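Long-range contact in transcriptional regulator (Thermus thermophilus, PDB 2H0A), which probably regulates transcription as a CcpA-like repressor, with a periplasmic binding protein-like domain of the kind that senses small effector molecules: residues L109-I119 with F174-F185. Sequence-based numbering, arbitrary orientation.
Sequences LARFPGPIFAI and FLEKASPPLNVF
Strands 116-119 and 182-185 pair in parallel, their axes 25° apart. Ile116 pairs with Asn183, Phe117 with Val184 and Ala118 with Phe185. Phe117 and Val184 point to one face, the other two pairs to the other. Four backbone hydrogen bonds alternate between the strands: Asn183 N to Pro115 O, Phe117 N to Asn183 O (2.7 Å), Phe185 N to Phe117 O and Ile119 N to Phe185 O (2.8 Å). Before the strands, Gly114 CA lies 3.3 Å from Pro181 O in a CA-H...O contact, at backbone angles that call for glycine.

On the face of Phe117 and Val184, Phe117 and Phe174 make the main packing through reciprocal CH-pi contacts. Phe117 CB is 3.5 Å from the Phe174 ring centroid. Ala178 CB meets the Phe117 ring edge, and Leu182 CD1 lies 3.6 Å from Phe117 CE1. Ile119 CG1 touches the Phe174 ring edge.

On the other face, Asn183 CG stands beside its backbone N (chi1 -51°), which points the amide at loop 112-114. ND2 donates to Pro113 O at 3.0 Å in a bent bond (141°), from above the carbonyl plane. OD1 lies against Phe112 CB. Leu109 CD2 packs on Phe185 CB.

Two successive beta-alpha-beta units, through helices 133-147 and 164-175, place 157-160 and 182-185 on either side of 116-121. Helix 164-175 covers Phe117 through Phe174; helix 133-147 covers Ile116 and Ala118. Strand 210-215 follows 182-185, consistent with a periplasmic binding protein-like lobe.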
ATOM      1  N   LEU A 109      16.968  11.020  21.175  1.00 38.70           N
ATOM      2  CA  LEU A 109      17.543  11.815  20.097  1.00 38.65           C
ATOM      3  C   LEU A 109      18.069  13.134  20.634  1.00 39.62           C
ATOM      4  O   LEU A 109      19.006  13.715  20.087  1.00 40.47           O
ATOM      5  CB  LEU A 109      16.485  12.075  19.031  1.00 39.57           C
ATOM      6  CG  LEU A 109      16.642  11.365  17.687  1.00 39.61           C
ATOM      7  CD1 LEU A 109      17.216   9.985  17.877  1.00 38.62           C
ATOM      8  CD2 LEU A 109      15.286  11.312  17.000  1.00 39.06           C
ATOM      9  N   ALA A 110      17.456  13.592  21.719  1.00 39.34           N
ATOM     10  CA  ALA A 110      17.849  14.829  22.370  1.00 39.28           C
ATOM     11  C   ALA A 110      19.273  14.756  22.915  1.00 40.79           C
ATOM     12  O   ALA A 110      19.776  15.721  23.473  1.00 43.40           O
ATOM     13  CB  ALA A 110      16.888  15.126  23.496  1.00 36.20           C
ATOM     14  N   ARG A 111      19.932  13.621  22.746  1.00 41.37           N
ATOM     15  CA  ARG A 111      21.279  13.468  23.270  1.00 41.99           C
ATOM     16  C   ARG A 111      22.330  13.533  22.173  1.00 42.95           C
ATOM     17  O   ARG A 111      23.498  13.224  22.410  1.00 43.05           O
ATOM     18  CB  ARG A 111      21.386  12.134  24.004  1.00 43.68           C
ATOM     19  CG  ARG A 111      20.254  11.871  24.992  1.00 46.92           C
ATOM     20  CD  ARG A 111      20.336  10.468  25.554  1.00 50.18           C
ATOM     21  NE  ARG A 111      21.613  10.263  26.226  1.00 55.52           N
ATOM     22  CZ  ARG A 111      22.160   9.076  26.459  1.00 57.15           C
ATOM     23  NH1 ARG A 111      21.540   7.970  26.074  1.00 56.89           N
ATOM     24  NH2 ARG A 111      23.337   9.002  27.069  1.00 59.07           N
ATOM     25  N   PHE A 112      21.916  13.946  20.978  1.00 44.05           N
ATOM     26  CA  PHE A 112      22.825  14.026  19.836  1.00 42.99           C
ATOM     27  C   PHE A 112      22.952  15.403  19.193  1.00 42.68           C
ATOM     28  O   PHE A 112      22.050  16.233  19.270  1.00 41.15           O
ATOM     29  CB  PHE A 112      22.395  13.040  18.741  1.00 43.18           C
ATOM     30  CG  PHE A 112      22.325  11.618  19.194  1.00 42.68           C
ATOM     31  CD1 PHE A 112      21.293  11.186  20.024  1.00 43.50           C
ATOM     32  CD2 PHE A 112      23.292  10.708  18.790  1.00 40.99           C
ATOM     33  CE1 PHE A 112      21.224   9.862  20.444  1.00 43.99           C
ATOM     34  CE2 PHE A 112      23.238   9.385  19.198  1.00 42.52           C
ATOM     35  CZ  PHE A 112      22.198   8.956  20.030  1.00 43.40           C
ATOM     36  N   PRO A 113      24.094  15.657  18.543  1.00 43.76           N
ATOM     37  CA  PRO A 113      24.384  16.920  17.858  1.00 44.13           C
ATOM     38  C   PRO A 113      23.549  17.053  16.571  1.00 44.89           C
ATOM     39  O   PRO A 113      23.084  16.050  16.018  1.00 45.24           O
ATOM     40  CB  PRO A 113      25.877  16.811  17.554  1.00 43.56           C
ATOM     41  CG  PRO A 113      26.382  15.906  18.632  1.00 42.28           C
ATOM     42  CD  PRO A 113      25.322  14.859  18.706  1.00 42.90           C
ATOM     43  N   GLY A 114      23.362  18.283  16.099  1.00 44.06           N
ATOM     44  CA  GLY A 114      22.597  18.497  14.885  1.00 42.96           C
ATOM     45  C   GLY A 114      21.100  18.530  15.127  1.00 42.96           C
ATOM     46  O   GLY A 114      20.614  17.859  16.038  1.00 43.64           O
ATOM     47  N   PRO A 115      20.339  19.293  14.317  1.00 41.46           N
ATOM     48  CA  PRO A 115      18.881  19.440  14.416  1.00 39.89           C
ATOM     49  C   PRO A 115      18.108  18.129  14.321  1.00 38.43           C
ATOM     50  O   PRO A 115      18.460  17.229  13.566  1.00 38.69           O
ATOM     51  CB  PRO A 115      18.556  20.380  13.265  1.00 39.86           C
ATOM     52  CG  PRO A 115      19.595  20.012  12.257  1.00 41.64           C
ATOM     53  CD  PRO A 115      20.834  19.946  13.095  1.00 40.43           C
ATOM     54  N   ILE A 116      17.039  18.040  15.093  1.00 37.29           N
ATOM     55  CA  ILE A 116      16.209  16.854  15.130  1.00 36.55           C
ATOM     56  C   ILE A 116      14.954  17.021  14.267  1.00 36.63           C
ATOM     57  O   ILE A 116      14.191  17.983  14.432  1.00 36.02           O
ATOM     58  CB  ILE A 116      15.799  16.555  16.574  1.00 35.24           C
ATOM     59  CG1 ILE A 116      17.058  16.360  17.427  1.00 34.08           C
ATOM     60  CG2 ILE A 116      14.886  15.345  16.610  1.00 35.32           C
ATOM     61  CD1 ILE A 116      16.813  16.389  18.922  1.00 32.57           C
ATOM     62  N   PHE A 117      14.757  16.085  13.340  1.00 35.05           N
ATOM     63  CA  PHE A 117      13.604  16.106  12.448  1.00 34.32           C
ATOM     64  C   PHE A 117      12.746  14.892  12.746  1.00 35.31           C
ATOM     65  O   PHE A 117      13.208  13.920  13.341  1.00 35.82           O
ATOM     66  CB  PHE A 117      14.029  16.042  10.977  1.00 31.88           C
ATOM     67  CG  PHE A 117      14.876  17.194  10.528  1.00 29.17           C
ATOM     68  CD1 PHE A 117      16.249  17.180  10.718  1.00 28.15           C
ATOM     69  CD2 PHE A 117      14.296  18.296   9.906  1.00 29.37           C
ATOM     70  CE1 PHE A 117      17.036  18.233  10.297  1.00 29.76           C
ATOM     71  CE2 PHE A 117      15.074  19.359   9.478  1.00 30.60           C
ATOM     72  CZ  PHE A 117      16.452  19.327   9.676  1.00 30.91           C
ATOM     73  N   ALA A 118      11.495  14.951  12.312  1.00 35.90           N
ATOM     74  CA  ALA A 118      10.568  13.858  12.526  1.00 36.84           C
ATOM     75  C   ALA A 118       9.715  13.619  11.285  1.00 37.48           C
ATOM     76  O   ALA A 118       9.430  14.545  10.512  1.00 35.94           O
ATOM     77  CB  ALA A 118       9.679  14.162  13.723  1.00 36.09           C
ATOM     78  N   ILE A 119       9.322  12.363  11.097  1.00 39.23           N
ATOM     79  CA  ILE A 119       8.489  11.984   9.969  1.00 41.22           C
ATOM     80  C   ILE A 119       7.163  11.484  10.536  1.00 43.27           C
ATOM     81  O   ILE A 119       7.136  10.604  11.399  1.00 43.59           O
ATOM     82  CB  ILE A 119       9.151  10.867   9.112  1.00 40.02           C
ATOM     83  CG1 ILE A 119      10.555  11.298   8.684  1.00 40.72           C
ATOM     84  CG2 ILE A 119       8.312  10.593   7.868  1.00 39.55           C
ATOM     85  CD1 ILE A 119      11.274  10.298   7.827  1.00 41.38           C
ATOM     86  N   PHE A 174      14.746  17.261   4.534  1.00 40.23           N
ATOM     87  CA  PHE A 174      15.526  17.726   5.666  1.00 37.84           C
ATOM     88  C   PHE A 174      16.914  18.224   5.256  1.00 38.89           C
ATOM     89  O   PHE A 174      17.443  19.171   5.838  1.00 38.89           O
ATOM     90  CB  PHE A 174      15.703  16.606   6.685  1.00 36.16           C
ATOM     91  CG  PHE A 174      14.420  15.961   7.129  1.00 36.47           C
ATOM     92  CD1 PHE A 174      13.289  16.723   7.402  1.00 35.41           C
ATOM     93  CD2 PHE A 174      14.375  14.588   7.377  1.00 35.63           C
ATOM     94  CE1 PHE A 174      12.140  16.132   7.927  1.00 34.24           C
ATOM     95  CE2 PHE A 174      13.234  13.990   7.900  1.00 34.02           C
ATOM     96  CZ  PHE A 174      12.116  14.762   8.179  1.00 34.07           C
ATOM     97  N   LEU A 175      17.511  17.582   4.258  1.00 39.37           N
ATOM     98  CA  LEU A 175      18.842  17.958   3.813  1.00 40.19           C
ATOM     99  C   LEU A 175      18.945  19.352   3.225  1.00 41.42           C
ATOM    100  O   LEU A 175      20.038  19.911   3.168  1.00 41.97           O
ATOM    101  CB  LEU A 175      19.383  16.936   2.818  1.00 40.60           C
ATOM    102  CG  LEU A 175      19.735  15.591   3.465  1.00 43.90           C
ATOM    103  CD1 LEU A 175      20.068  14.575   2.390  1.00 43.12           C
ATOM    104  CD2 LEU A 175      20.903  15.764   4.436  1.00 43.14           C
ATOM    105  N   GLU A 176      17.831  19.926   2.777  1.00 42.41           N
ATOM    106  CA  GLU A 176      17.906  21.275   2.238  1.00 43.91           C
ATOM    107  C   GLU A 176      17.703  22.294   3.360  1.00 43.64           C
ATOM    108  O   GLU A 176      17.873  23.502   3.172  1.00 42.35           O
ATOM    109  CB  GLU A 176      16.913  21.479   1.079  1.00 44.72           C
ATOM    110  CG  GLU A 176      15.597  20.741   1.175  1.00 48.82           C
ATOM    111  CD  GLU A 176      14.778  20.820  -0.123  1.00 51.48           C
ATOM    112  OE1 GLU A 176      15.310  20.449  -1.196  1.00 48.57           O
ATOM    113  OE2 GLU A 176      13.597  21.247  -0.067  1.00 53.11           O
ATOM    114  N   LYS A 177      17.378  21.778   4.542  1.00 43.33           N
ATOM    115  CA  LYS A 177      17.178  22.603   5.731  1.00 42.91           C
ATOM    116  C   LYS A 177      18.399  22.522   6.658  1.00 42.33           C
ATOM    117  O   LYS A 177      18.619  23.402   7.490  1.00 41.55           O
ATOM    118  CB  LYS A 177      15.934  22.145   6.507  1.00 42.88           C
ATOM    119  CG  LYS A 177      14.604  22.551   5.899  1.00 45.01           C
ATOM    120  CD  LYS A 177      13.445  22.094   6.788  1.00 47.84           C
ATOM    121  CE  LYS A 177      12.065  22.384   6.175  1.00 49.86           C
ATOM    122  NZ  LYS A 177      11.648  23.820   6.225  1.00 51.93           N
ATOM    123  N   ALA A 178      19.189  21.462   6.512  1.00 41.34           N
ATOM    124  CA  ALA A 178      20.359  21.278   7.355  1.00 40.72           C
ATOM    125  C   ALA A 178      21.380  20.310   6.775  1.00 41.02           C
ATOM    126  O   ALA A 178      21.055  19.412   6.002  1.00 40.68           O
ATOM    127  CB  ALA A 178      19.923  20.795   8.736  1.00 39.45           C
ATOM    128  N   SER A 179      22.628  20.501   7.165  1.00 42.19           N
ATOM    129  CA  SER A 179      23.698  19.642   6.700  1.00 42.69           C
ATOM    130  C   SER A 179      23.984  18.631   7.797  1.00 43.67           C
ATOM    131  O   SER A 179      23.576  18.814   8.946  1.00 42.92           O
ATOM    132  CB  SER A 179      24.962  20.461   6.421  1.00 41.93           C
ATOM    133  OG  SER A 179      25.586  20.869   7.625  1.00 40.15           O
ATOM    134  N   PRO A 180      24.671  17.537   7.451  1.00 44.21           N
ATOM    135  CA  PRO A 180      24.986  16.530   8.459  1.00 44.39           C
ATOM    136  C   PRO A 180      25.875  17.190   9.505  1.00 45.44           C
ATOM    137  O   PRO A 180      26.601  18.138   9.199  1.00 47.19           O
ATOM    138  CB  PRO A 180      25.731  15.468   7.655  1.00 44.46           C
ATOM    139  CG  PRO A 180      25.114  15.586   6.296  1.00 44.93           C
ATOM    140  CD  PRO A 180      25.063  17.078   6.108  1.00 43.32           C
ATOM    141  N   PRO A 181      25.816  16.719  10.757  1.00 44.72           N
ATOM    142  CA  PRO A 181      24.969  15.620  11.215  1.00 43.87           C
ATOM    143  C   PRO A 181      23.559  16.093  11.532  1.00 43.88           C
ATOM    144  O   PRO A 181      23.346  17.248  11.912  1.00 43.78           O
ATOM    145  CB  PRO A 181      25.680  15.148  12.466  1.00 43.06           C
ATOM    146  CG  PRO A 181      26.118  16.444  13.059  1.00 44.22           C
ATOM    147  CD  PRO A 181      26.678  17.195  11.853  1.00 43.56           C
ATOM    148  N   LEU A 182      22.598  15.195  11.364  1.00 43.30           N
ATOM    149  CA  LEU A 182      21.224  15.507  11.681  1.00 43.57           C
ATOM    150  C   LEU A 182      20.515  14.235  12.132  1.00 42.52           C
ATOM    151  O   LEU A 182      20.879  13.119  11.746  1.00 39.21           O
ATOM    152  CB  LEU A 182      20.498  16.152  10.493  1.00 45.28           C
ATOM    153  CG  LEU A 182      20.263  15.360   9.215  1.00 46.01           C
ATOM    154  CD1 LEU A 182      19.249  16.079   8.358  1.00 47.58           C
ATOM    155  CD2 LEU A 182      21.573  15.203   8.478  1.00 49.97           C
ATOM    156  N   ASN A 183      19.504  14.420  12.969  1.00 41.95           N
ATOM    157  CA  ASN A 183      18.757  13.317  13.525  1.00 41.21           C
ATOM    158  C   ASN A 183      17.367  13.250  12.954  1.00 39.62           C
ATOM    159  O   ASN A 183      16.713  14.275  12.773  1.00 39.17           O
ATOM    160  CB  ASN A 183      18.702  13.478  15.033  1.00 43.16           C
ATOM    161  CG  ASN A 183      20.069  13.698  15.624  1.00 43.53           C
ATOM    162  OD1 ASN A 183      20.914  12.803  15.595  1.00 44.18           O
ATOM    163  ND2 ASN A 183      20.306  14.896  16.145  1.00 43.38           N
ATOM    164  N   VAL A 184      16.927  12.025  12.685  1.00 38.02           N
ATOM    165  CA  VAL A 184      15.614  11.779  12.118  1.00 36.96           C
ATOM    166  C   VAL A 184      14.820  10.731  12.897  1.00 36.81           C
ATOM    167  O   VAL A 184      15.327   9.655  13.212  1.00 36.34           O
ATOM    168  CB  VAL A 184      15.722  11.291  10.647  1.00 36.46           C
ATOM    169  CG1 VAL A 184      14.325  11.013  10.086  1.00 35.25           C
ATOM    170  CG2 VAL A 184      16.457  12.322   9.795  1.00 35.41           C
ATOM    171  N   PHE A 185      13.576  11.068  13.215  1.00 35.97           N
ATOM    172  CA  PHE A 185      12.685  10.141  13.888  1.00 35.68           C
ATOM    173  C   PHE A 185      11.709   9.728  12.791  1.00 36.04           C
ATOM    174  O   PHE A 185      10.757  10.446  12.499  1.00 35.40           O
ATOM    175  CB  PHE A 185      11.929  10.816  15.039  1.00 35.56           C
ATOM    176  CG  PHE A 185      10.940   9.908  15.725  1.00 34.71           C
ATOM    177  CD1 PHE A 185      11.182   8.535  15.821  1.00 36.14           C
ATOM    178  CD2 PHE A 185       9.782  10.416  16.285  1.00 34.74           C
ATOM    179  CE1 PHE A 185      10.287   7.680  16.462  1.00 34.41           C
ATOM    180  CE2 PHE A 185       8.871   9.573  16.934  1.00 36.72           C
ATOM    181  CZ  PHE A 185       9.127   8.200  17.020  1.00 36.83           C
TER